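Local coordinates for protein putative mandelate racemase (Zymomonas mobilis, PDB 2OX4) that binds a magnesium ion and, as an enolase-superfamily member, probably works as a lyase of the dehydratase type, at residues 11-16 and 384-389; 288-293 and 315-320; 295-300 and 329-334. One frame throughout, in Å; residues are numbered along the deposited sequence.

Contact 1. Residues 11-16 and 384-389; sequences FHVHTR and YQISDY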
loop_
_atom_site.group_PDB
_atom_site.type_symbol
_atom_site.label_atom_id
_atom_site.label_comp_id
_atom_site.label_asym_id
_atom_site.label_seq_id
_atom_site.Cartn_x
_atom_site.Cartn_y
_atom_site.Cartn_z
ATOM N N PHE C 11 -9.252 -35.782 -31.533
ATOM C CA PHE C 11 -10.096 -36.882 -31.067
ATOM C C PHE C 11 -10.816 -36.445 -29.803
ATOM O O PHE C 11 -10.195 -36.322 -28.749
ATOM C CB PHE C 11 -9.230 -38.107 -30.730
ATOM C CG PHE C 11 -8.366 -38.579 -31.866
ATOM C CD1 PHE C 11 -7.103 -38.027 -32.085
ATOM C CD2 PHE C 11 -8.800 -39.601 -32.702
ATOM C CE1 PHE C 11 -6.303 -38.457 -33.131
ATOM C CE2 PHE C 11 -8.008 -40.041 -33.752
ATOM C CZ PHE C 11 -6.754 -39.478 -33.968
ATOM N N HIS C 12 -12.117 -36.203 -29.905
ATOM C CA HIS C 12 -12.915 -35.950 -28.717
ATOM C C HIS C 12 -13.544 -37.300 -28.314
ATOM O O HIS C 12 -14.552 -37.739 -28.891
ATOM C CB HIS C 12 -13.963 -34.855 -28.979
ATOM C CG HIS C 12 -14.725 -34.435 -27.757
ATOM N ND1 HIS C 12 -15.865 -33.658 -27.819
ATOM C CD2 HIS C 12 -14.511 -34.683 -26.439
ATOM C CE1 HIS C 12 -16.322 -33.449 -26.597
ATOM N NE2 HIS C 12 -15.520 -34.058 -25.740
ATOM N N VAL C 13 -12.893 -37.968 -27.367
ATOM C CA VAL C 13 -13.169 -39.383 -27.059
ATOM C C VAL C 13 -14.590 -39.503 -26.521
ATOM O O VAL C 13 -15.032 -38.661 -25.727
ATOM C CB VAL C 13 -12.154 -39.957 -26.031
ATOM C CG1 VAL C 13 -12.508 -41.417 -25.671
ATOM C CG2 VAL C 13 -10.742 -39.895 -26.590
ATOM N N HIS C 14 -15.319 -40.522 -26.988
ATOM C CA HIS C 14 -16.687 -40.767 -26.532
ATOM C C HIS C 14 -16.752 -41.046 -25.033
ATOM O O HIS C 14 -15.765 -41.486 -24.434
ATOM C CB HIS C 14 -17.306 -41.929 -27.317
ATOM C CG HIS C 14 -17.504 -41.639 -28.774
ATOM N ND1 HIS C 14 -17.627 -42.635 -29.720
ATOM C CD2 HIS C 14 -17.607 -40.466 -29.446
ATOM C CE1 HIS C 14 -17.794 -42.088 -30.912
ATOM N NE2 HIS C 14 -17.787 -40.773 -30.773
ATOM N N THR C 15 -17.915 -40.787 -24.435
ATOM C CA THR C 15 -18.093 -40.888 -22.980
ATOM C C THR C 15 -17.435 -42.133 -22.397
ATOM O O THR C 15 -17.712 -43.252 -22.829
ATOM C CB THR C 15 -19.580 -40.861 -22.603
ATOM O OG1 THR C 15 -20.183 -39.711 -23.190
ATOM C CG2 THR C 15 -19.765 -40.812 -21.084
ATOM N N ARG C 16 -16.532 -41.929 -21.446
ATOM C CA ARG C 16 -15.962 -43.030 -20.678
ATOM C C ARG C 16 -17.009 -43.497 -19.658
ATOM O O ARG C 16 -17.492 -42.697 -18.867
ATOM C CB ARG C 16 -14.651 -42.594 -19.998
ATOM C CG ARG C 16 -13.601 -41.908 -20.928
ATOM C CD ARG C 16 -12.952 -42.857 -21.933
ATOM N NE ARG C 16 -13.879 -43.235 -22.996
ATOM C CZ ARG C 16 -13.804 -44.363 -23.695
ATOM N NH1 ARG C 16 -14.702 -44.616 -24.639
ATOM N NH2 ARG C 16 -12.835 -45.236 -23.452
ATOM N N TYR C 384 -9.784 -43.870 -33.313
ATOM C CA TYR C 384 -10.506 -43.460 -34.515
ATOM C C TYR C 384 -11.967 -43.913 -34.496
ATOM O O TYR C 384 -12.833 -43.265 -35.074
ATOM C CB TYR C 384 -9.792 -43.988 -35.770
ATOM C CG TYR C 384 -8.457 -43.321 -36.019
ATOM C CD1 TYR C 384 -7.286 -43.780 -35.395
ATOM C CD2 TYR C 384 -8.363 -42.212 -36.862
ATOM C CE1 TYR C 384 -6.057 -43.150 -35.617
ATOM C CE2 TYR C 384 -7.144 -41.581 -37.089
ATOM C CZ TYR C 384 -5.999 -42.051 -36.466
ATOM O OH TYR C 384 -4.802 -41.411 -36.695
ATOM N N GLN C 385 -12.235 -45.017 -33.811
ATOM C CA GLN C 385 -13.577 -45.591 -33.773
ATOM C C GLN C 385 -14.385 -45.171 -32.539
ATOM O O GLN C 385 -15.602 -45.344 -32.498
ATOM C CB GLN C 385 -13.493 -47.119 -33.856
ATOM C CG GLN C 385 -13.412 -47.665 -35.282
ATOM C CD GLN C 385 -14.573 -47.219 -36.161
ATOM O OE1 GLN C 385 -14.419 -46.350 -37.021
ATOM N NE2 GLN C 385 -15.744 -47.814 -35.946
ATOM N N ILE C 386 -13.713 -44.627 -31.530
ATOM C CA ILE C 386 -14.374 -44.294 -30.263
ATOM C C ILE C 386 -14.275 -42.788 -29.933
ATOM O O ILE C 386 -14.337 -42.389 -28.765
ATOM C CB ILE C 386 -13.872 -45.160 -29.076
ATOM C CG1 ILE C 386 -12.365 -44.953 -28.835
ATOM C CG2 ILE C 386 -14.193 -46.648 -29.303
ATOM C CD1 ILE C 386 -11.944 -45.339 -27.438
ATOM N N SER C 387 -14.140 -41.977 -30.978
ATOM C CA SER C 387 -14.012 -40.524 -30.828
ATOM C C SER C 387 -14.858 -39.799 -31.874
ATOM O O SER C 387 -15.080 -40.308 -32.982
ATOM C CB SER C 387 -12.544 -40.087 -30.987
ATOM O OG SER C 387 -11.676 -40.808 -30.127
ATOM N N ASP C 388 -15.317 -38.602 -31.516
ATOM C CA ASP C 388 -15.635 -37.569 -32.497
ATOM C C ASP C 388 -14.324 -37.082 -33.098
ATOM O O ASP C 388 -13.487 -36.525 -32.395
ATOM C CB ASP C 388 -16.373 -36.391 -31.834
ATOM C CG ASP C 388 -17.751 -36.779 -31.312
ATOM O OD1 ASP C 388 -18.315 -36.025 -30.490
ATOM O OD2 ASP C 388 -18.270 -37.837 -31.722
ATOM N N TYR C 389 -14.168 -37.289 -34.400
ATOM C CA TYR C 389 -12.879 -37.154 -35.093
ATOM C C TYR C 389 -12.932 -35.998 -36.086
ATOM O O TYR C 389 -13.856 -35.913 -36.889
ATOM C CB TYR C 389 -12.547 -38.459 -35.832
ATOM C CG TYR C 389 -11.324 -38.409 -36.730
ATOM C CD1 TYR C 389 -10.037 -38.513 -36.196
ATOM C CD2 TYR C 389 -11.451 -38.280 -38.114
ATOM C CE1 TYR C 389 -8.916 -38.478 -37.019
ATOM C CE2 TYR C 389 -10.338 -38.245 -38.938
ATOM C CZ TYR C 389 -9.074 -38.354 -38.386
ATOM O OH TYR C 389 -7.967 -38.324 -39.206
HETATM O O HOH W 1 -17.123 -33.417 -30.299
#

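Contact 2. Residues 288-293 and 315-320; sequences QPDLGT and QAHVAG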
loop_
_atom_site.group_PDB
_atom_site.type_symbol
_atom_site.label_atom_id
_atom_site.label_comp_id
_atom_site.label_asym_id
_atom_site.label_seq_id
_atom_site.Cartn_x
_atom_site.Cartn_y
_atom_site.Cartn_z
ATOM N N GLN C 288 -0.373 -25.847 -8.882
ATOM C CA GLN C 288 -0.782 -27.075 -9.551
ATOM C C GLN C 288 -1.228 -26.847 -10.990
ATOM O O GLN C 288 -2.337 -27.240 -11.356
ATOM C CB GLN C 288 -1.895 -27.779 -8.748
ATOM C CG GLN C 288 -1.520 -28.117 -7.277
ATOM C CD GLN C 288 -2.735 -28.476 -6.440
ATOM O OE1 GLN C 288 -3.719 -27.751 -6.428
ATOM N NE2 GLN C 288 -2.668 -29.601 -5.733
ATOM N N PRO C 289 -0.359 -26.239 -11.834
ATOM C CA PRO C 289 -0.781 -26.022 -13.215
ATOM C C PRO C 289 -0.962 -27.381 -13.891
ATOM O O PRO C 289 -0.251 -28.342 -13.548
ATOM C CB PRO C 289 0.417 -25.292 -13.835
ATOM C CG PRO C 289 1.566 -25.669 -13.001
ATOM C CD PRO C 289 1.036 -25.822 -11.615
ATOM N N ASP C 290 -1.929 -27.462 -14.793
ATOM C CA ASP C 290 -2.108 -28.624 -15.663
ATOM C C ASP C 290 -1.404 -28.329 -16.984
ATOM O O ASP C 290 -1.679 -27.308 -17.624
ATOM C CB ASP C 290 -3.616 -28.851 -15.887
ATOM C CG ASP C 290 -3.930 -30.167 -16.618
ATOM O OD1 ASP C 290 -3.398 -30.403 -17.716
ATOM O OD2 ASP C 290 -4.727 -30.961 -16.094
ATOM N N LEU C 291 -0.504 -29.219 -17.411
ATOM C CA LEU C 291 0.139 -29.074 -18.734
ATOM C C LEU C 291 -0.872 -28.824 -19.869
ATOM O O LEU C 291 -0.605 -28.035 -20.765
ATOM C CB LEU C 291 0.995 -30.295 -19.075
ATOM C CG LEU C 291 2.458 -30.356 -18.634
ATOM C CD1 LEU C 291 3.061 -31.626 -19.191
ATOM C CD2 LEU C 291 3.247 -29.182 -19.141
ATOM N N GLY C 292 -2.033 -29.470 -19.798
ATOM C CA GLY C 292 -3.058 -29.354 -20.836
ATOM C C GLY C 292 -3.990 -28.151 -20.758
ATOM O O GLY C 292 -4.904 -28.022 -21.588
ATOM N N THR C 293 -3.789 -27.272 -19.771
ATOM C CA THR C 293 -4.534 -25.999 -19.711
ATOM C C THR C 293 -3.675 -24.748 -19.433
ATOM O O THR C 293 -4.067 -23.634 -19.802
ATOM C CB THR C 293 -5.730 -26.011 -18.694
ATOM O OG1 THR C 293 -5.240 -26.081 -17.353
ATOM C CG2 THR C 293 -6.701 -27.164 -18.942
ATOM N N GLN C 315 3.280 -29.138 -8.123
ATOM C CA GLN C 315 2.752 -30.476 -8.432
ATOM C C GLN C 315 1.852 -30.322 -9.647
ATOM O O GLN C 315 0.809 -29.695 -9.542
ATOM C CB GLN C 315 1.911 -30.996 -7.239
ATOM C CG GLN C 315 1.022 -32.239 -7.576
ATOM C CD GLN C 315 -0.456 -31.998 -7.320
ATOM O OE1 GLN C 315 -0.890 -31.853 -6.175
ATOM N NE2 GLN C 315 -1.238 -31.955 -8.391
ATOM N N ALA C 316 2.234 -30.885 -10.793
ATOM C CA ALA C 316 1.377 -30.791 -11.966
ATOM C C ALA C 316 0.012 -31.379 -11.615
ATOM O O ALA C 316 -0.076 -32.427 -10.975
ATOM C CB ALA C 316 1.976 -31.512 -13.151
ATOM N N HIS C 317 -1.045 -30.696 -12.024
ATOM C CA HIS C 317 -2.364 -31.316 -12.015
ATOM C C HIS C 317 -2.434 -32.328 -13.141
ATOM O O HIS C 317 -2.170 -31.995 -14.304
ATOM C CB HIS C 317 -3.460 -30.275 -12.188
ATOM C CG HIS C 317 -4.824 -30.866 -12.330
ATOM N ND1 HIS C 317 -5.430 -31.045 -13.556
ATOM C CD2 HIS C 317 -5.699 -31.325 -11.405
ATOM C CE1 HIS C 317 -6.619 -31.592 -13.379
ATOM N NE2 HIS C 317 -6.807 -31.772 -12.084
ATOM N N VAL C 318 -2.786 -33.563 -12.795
ATOM C CA VAL C 318 -2.839 -34.636 -13.789
ATOM C C VAL C 318 -4.148 -35.396 -13.633
ATOM O O VAL C 318 -4.394 -36.016 -12.592
ATOM C CB VAL C 318 -1.652 -35.627 -13.633
ATOM C CG1 VAL C 318 -1.684 -36.673 -14.755
ATOM C CG2 VAL C 318 -0.327 -34.878 -13.668
ATOM N N ALA C 319 -4.987 -35.335 -14.663
ATOM C CA ALA C 319 -6.340 -35.908 -14.588
ATOM C C ALA C 319 -6.937 -36.125 -15.962
ATOM O O ALA C 319 -8.055 -35.675 -16.241
ATOM C CB ALA C 319 -7.271 -35.033 -13.734
ATOM N N GLY C 320 -6.191 -36.813 -16.823
ATOM C CA GLY C 320 -6.745 -37.315 -18.082
ATOM C C GLY C 320 -6.062 -38.606 -18.494
ATOM O O GLY C 320 -5.808 -39.477 -17.653
HETATM O O HOH W 2 -4.284 -33.609 -16.815
HETATM O O HOH W 3 -0.223 -31.704 -16.179
#

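Contact 3. Residues 295-300 and 329-334; sequences GGFTEF and LHAEIA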
loop_
_atom_site.group_PDB
_atom_site.type_symbol
_atom_site.label_atom_id
_atom_site.label_comp_id
_atom_site.label_asym_id
_atom_site.label_seq_id
_atom_site.Cartn_x
_atom_site.Cartn_y
_atom_site.Cartn_z
ATOM N N GLY C 295 -0.785 -23.863 -20.608
ATOM C CA GLY C 295 -0.058 -23.391 -21.792
ATOM C C GLY C 295 1.001 -24.361 -22.312
ATOM O O GLY C 295 1.882 -23.964 -23.074
ATOM N N GLY C 296 0.927 -25.636 -21.911
ATOM C CA GLY C 296 1.849 -26.645 -22.461
ATOM C C GLY C 296 3.167 -26.677 -21.713
ATOM O O GLY C 296 3.334 -25.974 -20.700
ATOM N N PHE C 297 4.112 -27.485 -22.197
ATOM C CA PHE C 297 5.477 -27.504 -21.634
ATOM C C PHE C 297 6.105 -26.105 -21.570
ATOM O O PHE C 297 6.765 -25.758 -20.596
ATOM C CB PHE C 297 6.406 -28.371 -22.484
ATOM C CG PHE C 297 6.169 -29.855 -22.351
ATOM C CD1 PHE C 297 5.753 -30.598 -23.455
ATOM C CD2 PHE C 297 6.425 -30.511 -21.153
ATOM C CE1 PHE C 297 5.568 -31.971 -23.365
ATOM C CE2 PHE C 297 6.230 -31.892 -21.050
ATOM C CZ PHE C 297 5.803 -32.614 -22.157
ATOM N N THR C 298 5.905 -25.332 -22.634
ATOM C CA THR C 298 6.539 -24.014 -22.779
ATOM C C THR C 298 6.143 -23.106 -21.612
ATOM O O THR C 298 6.997 -22.480 -20.953
ATOM C CB THR C 298 6.157 -23.388 -24.140
ATOM O OG1 THR C 298 6.690 -24.202 -25.190
ATOM C CG2 THR C 298 6.716 -21.961 -24.283
ATOM N N GLU C 299 4.849 -23.070 -21.330
ATOM C CA GLU C 299 4.332 -22.170 -20.300
ATOM C C GLU C 299 4.453 -22.755 -18.899
ATOM O O GLU C 299 4.717 -22.023 -17.944
ATOM C CB GLU C 299 2.886 -21.771 -20.609
ATOM C CG GLU C 299 2.380 -20.566 -19.799
ATOM C CD GLU C 299 2.893 -19.229 -20.304
ATOM O OE1 GLU C 299 3.732 -19.190 -21.226
ATOM O OE2 GLU C 299 2.434 -18.190 -19.776
ATOM N N PHE C 300 4.256 -24.065 -18.761
ATOM C CA PHE C 300 4.478 -24.747 -17.468
ATOM C C PHE C 300 5.851 -24.379 -16.913
ATOM O O PHE C 300 5.984 -24.039 -15.737
ATOM C CB PHE C 300 4.427 -26.260 -17.646
ATOM C CG PHE C 300 4.585 -27.045 -16.364
ATOM C CD1 PHE C 300 3.458 -27.535 -15.699
ATOM C CD2 PHE C 300 5.850 -27.349 -15.851
ATOM C CE1 PHE C 300 3.586 -28.296 -14.536
ATOM C CE2 PHE C 300 5.984 -28.088 -14.662
ATOM C CZ PHE C 300 4.854 -28.564 -14.015
ATOM N N LEU C 329 5.339 -36.118 -16.407
ATOM C CA LEU C 329 6.548 -36.644 -15.784
ATOM C C LEU C 329 7.795 -35.943 -16.316
ATOM O O LEU C 329 8.746 -35.695 -15.573
ATOM C CB LEU C 329 6.630 -38.162 -16.020
ATOM C CG LEU C 329 5.432 -38.943 -15.466
ATOM C CD1 LEU C 329 5.471 -40.392 -15.952
ATOM C CD2 LEU C 329 5.389 -38.878 -13.946
ATOM N N HIS C 330 7.789 -35.635 -17.612
ATOM C CA HIS C 330 8.886 -34.878 -18.223
ATOM C C HIS C 330 8.982 -33.472 -17.644
ATOM O O HIS C 330 10.070 -33.036 -17.259
ATOM C CB HIS C 330 8.723 -34.816 -19.735
ATOM C CG HIS C 330 8.899 -36.144 -20.406
ATOM N ND1 HIS C 330 10.134 -36.632 -20.777
ATOM C CD2 HIS C 330 7.997 -37.094 -20.753
ATOM C CE1 HIS C 330 9.983 -37.822 -21.338
ATOM N NE2 HIS C 330 8.694 -38.125 -21.338
ATOM N N ALA C 331 7.843 -32.788 -17.571
ATOM C CA ALA C 331 7.789 -31.409 -17.050
ATOM C C ALA C 331 8.304 -31.366 -15.605
ATOM O O ALA C 331 9.128 -30.529 -15.252
ATOM C CB ALA C 331 6.352 -30.865 -17.133
ATOM N N GLU C 332 7.840 -32.305 -14.788
ATOM C CA GLU C 332 8.173 -32.327 -13.369
ATOM C C GLU C 332 9.606 -32.723 -13.058
ATOM O O GLU C 332 10.218 -32.166 -12.144
ATOM C CB GLU C 332 7.223 -33.239 -12.616
ATOM C CG GLU C 332 5.811 -32.668 -12.502
ATOM C CD GLU C 332 4.853 -33.646 -11.852
ATOM O OE1 GLU C 332 4.958 -34.869 -12.108
ATOM O OE2 GLU C 332 3.991 -33.194 -11.076
ATOM N N ILE C 333 10.148 -33.693 -13.795
ATOM C CA ILE C 333 11.528 -34.116 -13.530
ATOM C C ILE C 333 12.524 -33.016 -13.916
ATOM O O ILE C 333 13.625 -32.953 -13.371
ATOM C CB ILE C 333 11.876 -35.477 -14.212
ATOM C CG1 ILE C 333 13.011 -36.176 -13.450
ATOM C CG2 ILE C 333 12.221 -35.300 -15.684
ATOM C CD1 ILE C 333 12.852 -37.673 -13.369
ATOM N N ALA C 334 12.115 -32.134 -14.831
ATOM C CA ALA C 334 13.004 -31.079 -15.340
ATOM C C ALA C 334 13.030 -29.787 -14.508
ATOM O O ALA C 334 13.764 -28.848 -14.854
ATOM C CB ALA C 334 12.666 -30.745 -16.784
#

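Contact 1. Residues 11-16 and 384-389
The first strand of the chain (5-13) and its last long strand (387-393) run side by side here, antiparallel, in the sheet of the capping domain that the enolase superfamily builds from both chain ends. H12 and D388 form the hydrogen-bonded pair: H12 N reaches D388 O at 2.9 Å, and D388 N returns a bond to H12 O from above the carbonyl plane. F11, V13, S387 and Y389 occupy one side of the sheet.

F11 has the largest share of the buried surface. With CG anti to its carbonyl carbon (chi1 -56°), the ring drives its CE2-CZ edge into the face of Y384, a T-shaped pair with centroids 5.0 Å apart and planes at 89°. The same CE2 lies 3.5 Å from Y389 CD1, at the edge of that tilted ring. A flat, wholly apolar ring suits this wedge, while both tyrosines send their hydroxyls to E9. S387, small enough to sit beside F11 CB, turns its OG to L383 O.

I386 closes the other end. Its O accepts H14 N at 2.8 Å, almost straight, and the I386-S387 peptide lies over one face of the H14 imidazole. I386 CD1 meets the R16 guanidinium, with NH1 4.0 Å away; the guanidinium itself is tied to E354.

H14 leans back over the strand end (chi1 -66°), so that NE2 reaches D388 OD2 at 3.1 Å, in the ring plane but above that of the carboxylate. On the opposite face of the sheet from F11, D388 OD1 takes a salt bridge from R22, and a water joins it to H12 ND1. With the arginine on one oxygen and the imidazole N-H on the other, D388 would probably stay ionised, and its charge would tend to stabilise a protonated H14.

Contact 2. Residues 288-293 and 315-320
These two loops follow neighbouring parallel strands, 286-287 and 313-314, of the TIM-barrel-like domain, and they bring a His-carboxylate pair beside the magnesium site; mandelate racemase and its relatives have a comparable pair at this end of the barrel. The histidine is H317. Its CB rests against Q288 O at 3.3 Å. The backbone of the histidine is anchored by H317 N, which donates to P289 O. CG stands anti to the backbone N (chi1 174°), swinging the imidazole toward D290. ND1 then donates a hydrogen bond to D290 OD2 at 2.6 Å, a short bond in the ring plane that uses the anti lone pair of the oxygen. CE1 passes the same oxygen, and the H317 side chain also touches E267, a magnesium ligand. The carboxylate would probably raise the basicity of the imidazole.

Aspartate suits its position because its two oxygens divide the work: OD1 caps the following helix by accepting G292 N at 2.7 Å, while OD2 serves the histidine and a water. Nearby, Q288 NE2 donates to Q315 OE1, which also bonds Y129 OH, and has a weak bond to E241, another magnesium ligand. Q315 bends at chi2, so that NE2 turns back to A316 O. An alanine here in place of Q315 would probably loosen Q288 and Y129, having no amide to bond either. A water bridges D290 OD2 to A319 N, 2.8 Å from each.

Contact 3. Residues 295-300 and 329-334
F300 lies with one face under the methyl group of A331, whose CB sits 3.7 Å above the ring plane, displaced toward the rim on the side of CD2 and CE2. It is a CH-pi contact, with CB 4.0 Å from the ring centroid and 22° off its normal. The phenylalanine gets there by holding CG anti to its backbone N (chi1 -177°), which sends the ring straight across to the other helix. F297, one turn earlier, takes the other setting: its CG is anti to the carbonyl carbon. Its ring therefore meets A331 by the edge, CD2 at 4.0 Å from CB and CE2 near A331 N. One alanine methyl is thus held between a face and an edge, and a small residue suits the place because both rings close in on it. The helices concerned, 296-309 and 322-333, are consecutive outer helices of the TIM-barrel-like domain, joined through strand 313-314; their segments run nearly parallel, at 24°, with axes 10.6 Å apart. Beyond A331, the rings end on the aliphatic parts of two polar residues. F297 CE2 touches H330 CB at 4.1 Å, while the H330 imidazole turns to I375 O and Y115 N. F300 CZ comes within 4.5 Å of E332 CG, whose carboxylate reaches H341. F297 also makes an edge-to-face pair with W103.

How the contacts relate
Along the chain, the segments of contact 2 and contact 3 alternate (288-293, 295-300, 315-320, 329-334), and contact 1 brackets them all by joining the two chain ends. Contact 1 belongs to the antiparallel sheet of the capping domain; its centre is about 21 Å from that of contact 2 and about 26 Å from that of contact 3. Contacts 2 and 3 share the barrel domain, with centres about 9 Å apart, and touch directly: L291 packs on F300, and E332 OE2 probably accepts a hydrogen bond from A316 N. The helix pair thus lies directly behind loops that border the magnesium site, while contact 1 fastens the cap's own sheet.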